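Local coordinates for nucleotidyltransferase-like protein (Exiguobacterium sibiricum, PDB 3C18), which probably acts as a nucleotidyltransferase, joining a nucleotidyltransferase-like domain to a substrate-binding domain and a helix-turn-helix domain, at the interface of chains A and B. Residues are numbered along the deposited sequence; one frame, centred on the assembly and turned at random. Chains: chain A/B, Nucleotidyltransferase-like protein.

The interface of chains A and B. Residues chain A 150, 154, 191, 195, 204; chain B 150, 154, 191, 195, 204.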
# COMPACT_ATOMS: atom_id res chain seq x y z
N TYR A 150 16.97 8.08 -6.56
CA TYR A 150 16.86 7.07 -7.62
C TYR A 150 15.73 6.15 -7.33
O TYR A 150 14.94 5.82 -8.21
CB TYR A 150 18.12 6.23 -7.74
CG TYR A 150 18.14 5.30 -8.92
CD1 TYR A 150 17.44 4.10 -8.91
CD2 TYR A 150 18.83 5.64 -10.08
CE1 TYR A 150 17.45 3.23 -10.01
CE2 TYR A 150 18.86 4.77 -11.19
CZ TYR A 150 18.19 3.57 -11.15
OH TYR A 150 18.22 2.72 -12.25
N HIS A 154 12.53 5.98 -9.82
CA HIS A 154 12.26 4.68 -10.48
C HIS A 154 10.80 4.30 -10.24
O HIS A 154 10.08 3.91 -11.14
CB HIS A 154 13.23 3.62 -9.94
CG HIS A 154 12.94 2.25 -10.45
ND1 HIS A 154 11.98 1.44 -9.90
CD2 HIS A 154 13.48 1.55 -11.48
CE1 HIS A 154 11.91 0.31 -10.57
NE2 HIS A 154 12.82 0.34 -11.53
N TYR A 191 12.40 5.49 -19.42
CA TYR A 191 12.83 4.45 -18.45
C TYR A 191 14.10 3.77 -18.92
O TYR A 191 15.03 3.52 -18.16
CB TYR A 191 11.72 3.43 -18.24
CG TYR A 191 12.05 2.28 -17.31
CD1 TYR A 191 12.19 2.48 -15.95
CD2 TYR A 191 12.19 1.00 -17.81
CE1 TYR A 191 12.47 1.42 -15.12
CE2 TYR A 191 12.49 -0.06 -16.98
CZ TYR A 191 12.62 0.15 -15.65
OH TYR A 191 12.89 -0.94 -14.83
N LEU A 195 17.83 3.28 -17.27
CA LEU A 195 18.43 1.99 -16.97
C LEU A 195 19.75 1.84 -17.67
O LEU A 195 20.74 1.45 -17.08
CB LEU A 195 17.54 0.82 -17.38
CG LEU A 195 16.32 0.55 -16.50
CD1 LEU A 195 15.75 -0.82 -16.76
CD2 LEU A 195 16.69 0.72 -15.05
N ARG A 204 21.94 11.01 -14.51
CA ARG A 204 20.84 10.15 -15.03
C ARG A 204 19.55 10.44 -14.25
O ARG A 204 18.46 10.47 -14.81
CB ARG A 204 21.20 8.68 -15.03
CG ARG A 204 21.27 8.11 -13.65
CD ARG A 204 21.67 6.64 -13.69
NE ARG A 204 22.98 6.45 -14.27
CZ ARG A 204 23.51 5.27 -14.50
NH1 ARG A 204 22.82 4.19 -14.21
NH2 ARG A 204 24.71 5.18 -15.02
N TYR B 150 13.60 -5.93 -13.42
CA TYR B 150 14.45 -4.92 -12.80
C TYR B 150 13.65 -4.13 -11.79
O TYR B 150 14.15 -3.72 -10.76
CB TYR B 150 15.08 -4.00 -13.84
CG TYR B 150 16.03 -2.95 -13.29
CD1 TYR B 150 15.56 -1.78 -12.72
CD2 TYR B 150 17.39 -3.10 -13.43
CE1 TYR B 150 16.44 -0.80 -12.26
CE2 TYR B 150 18.27 -2.14 -12.96
CZ TYR B 150 17.79 -1.00 -12.37
OH TYR B 150 18.67 -0.04 -11.92
N HIS B 154 14.53 -4.30 -7.86
CA HIS B 154 14.87 -3.01 -7.31
C HIS B 154 14.10 -2.75 -6.03
O HIS B 154 14.66 -2.35 -5.02
CB HIS B 154 14.59 -1.92 -8.33
CG HIS B 154 14.94 -0.56 -7.84
ND1 HIS B 154 14.06 0.20 -7.11
CD2 HIS B 154 16.08 0.17 -7.96
CE1 HIS B 154 14.63 1.35 -6.80
NE2 HIS B 154 15.85 1.37 -7.32
N TYR B 191 23.04 -2.82 -4.10
CA TYR B 191 22.23 -1.77 -4.72
C TYR B 191 23.15 -0.96 -5.65
O TYR B 191 22.80 -0.66 -6.80
CB TYR B 191 21.57 -0.88 -3.67
CG TYR B 191 20.58 0.11 -4.26
CD1 TYR B 191 19.45 -0.34 -4.92
CD2 TYR B 191 20.76 1.47 -4.13
CE1 TYR B 191 18.52 0.58 -5.46
CE2 TYR B 191 19.84 2.38 -4.65
CZ TYR B 191 18.74 1.93 -5.32
OH TYR B 191 17.83 2.83 -5.83
N LEU B 195 22.95 -0.55 -9.96
CA LEU B 195 22.74 0.78 -10.50
C LEU B 195 23.88 1.20 -11.40
O LEU B 195 23.66 1.72 -12.49
CB LEU B 195 22.59 1.83 -9.39
CG LEU B 195 21.18 2.22 -8.98
CD1 LEU B 195 20.31 1.03 -8.70
CD2 LEU B 195 21.25 3.17 -7.78
N ARG B 204 23.29 -7.65 -14.63
CA ARG B 204 23.13 -6.88 -13.40
C ARG B 204 22.00 -7.44 -12.56
O ARG B 204 22.09 -7.48 -11.34
CB ARG B 204 22.86 -5.41 -13.68
CG ARG B 204 24.01 -4.71 -14.26
CD ARG B 204 23.95 -3.25 -13.99
NE ARG B 204 22.75 -2.60 -14.50
CZ ARG B 204 22.65 -2.09 -15.73
NH1 ARG B 204 23.64 -2.23 -16.58
NH2 ARG B 204 21.55 -1.46 -16.11
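Helices 146-167 of the two chains face each other across the two-fold axis, and the C-terminal ends of helices 185-195 (A) and 185-196 (B) and the start of helix 201-218 in each chain join at the rim, in an assembly whose biological standing the structure alone does not settle. A:Tyr150 and B:Tyr150 reach toward each other tip to tip, their phenol OH atoms hydrogen bonded at 2.8 Å; a hydroxyl that can both donate and accept a hydrogen bond suits a symmetry axis, where identical groups must pair. With CG anti to the backbone N (chi1 -172° in chain A), each ring extends across to the other subunit. There B:Leu195 lies over one face of the A:Tyr150 ring, CG 3.9 Å from its centre, the branched leucine giving the flat ring an apolar lid, while B:His154 NE2 sits in plane at the edge, 3.5 Å from A:Tyr150 CD1. Farther along the axis the imidazoles of A:His154 and B:His154 stack with centres 4.2 Å apart and planes 23° from parallel. Histidine's flat ring can stack while its nitrogens remain able to bond: B:His154 NE2 is hydrogen bonded to B:Tyr191 OH at 2.9 Å, which may help hold the imidazole's rotation in chain B. A:Arg204, long, flexible and bent at chi3 (62°), reaches the C-terminal end of helix 185-196, its guanidinium NH1 making a weak 3.1 Å hydrogen bond to B:Leu195 O.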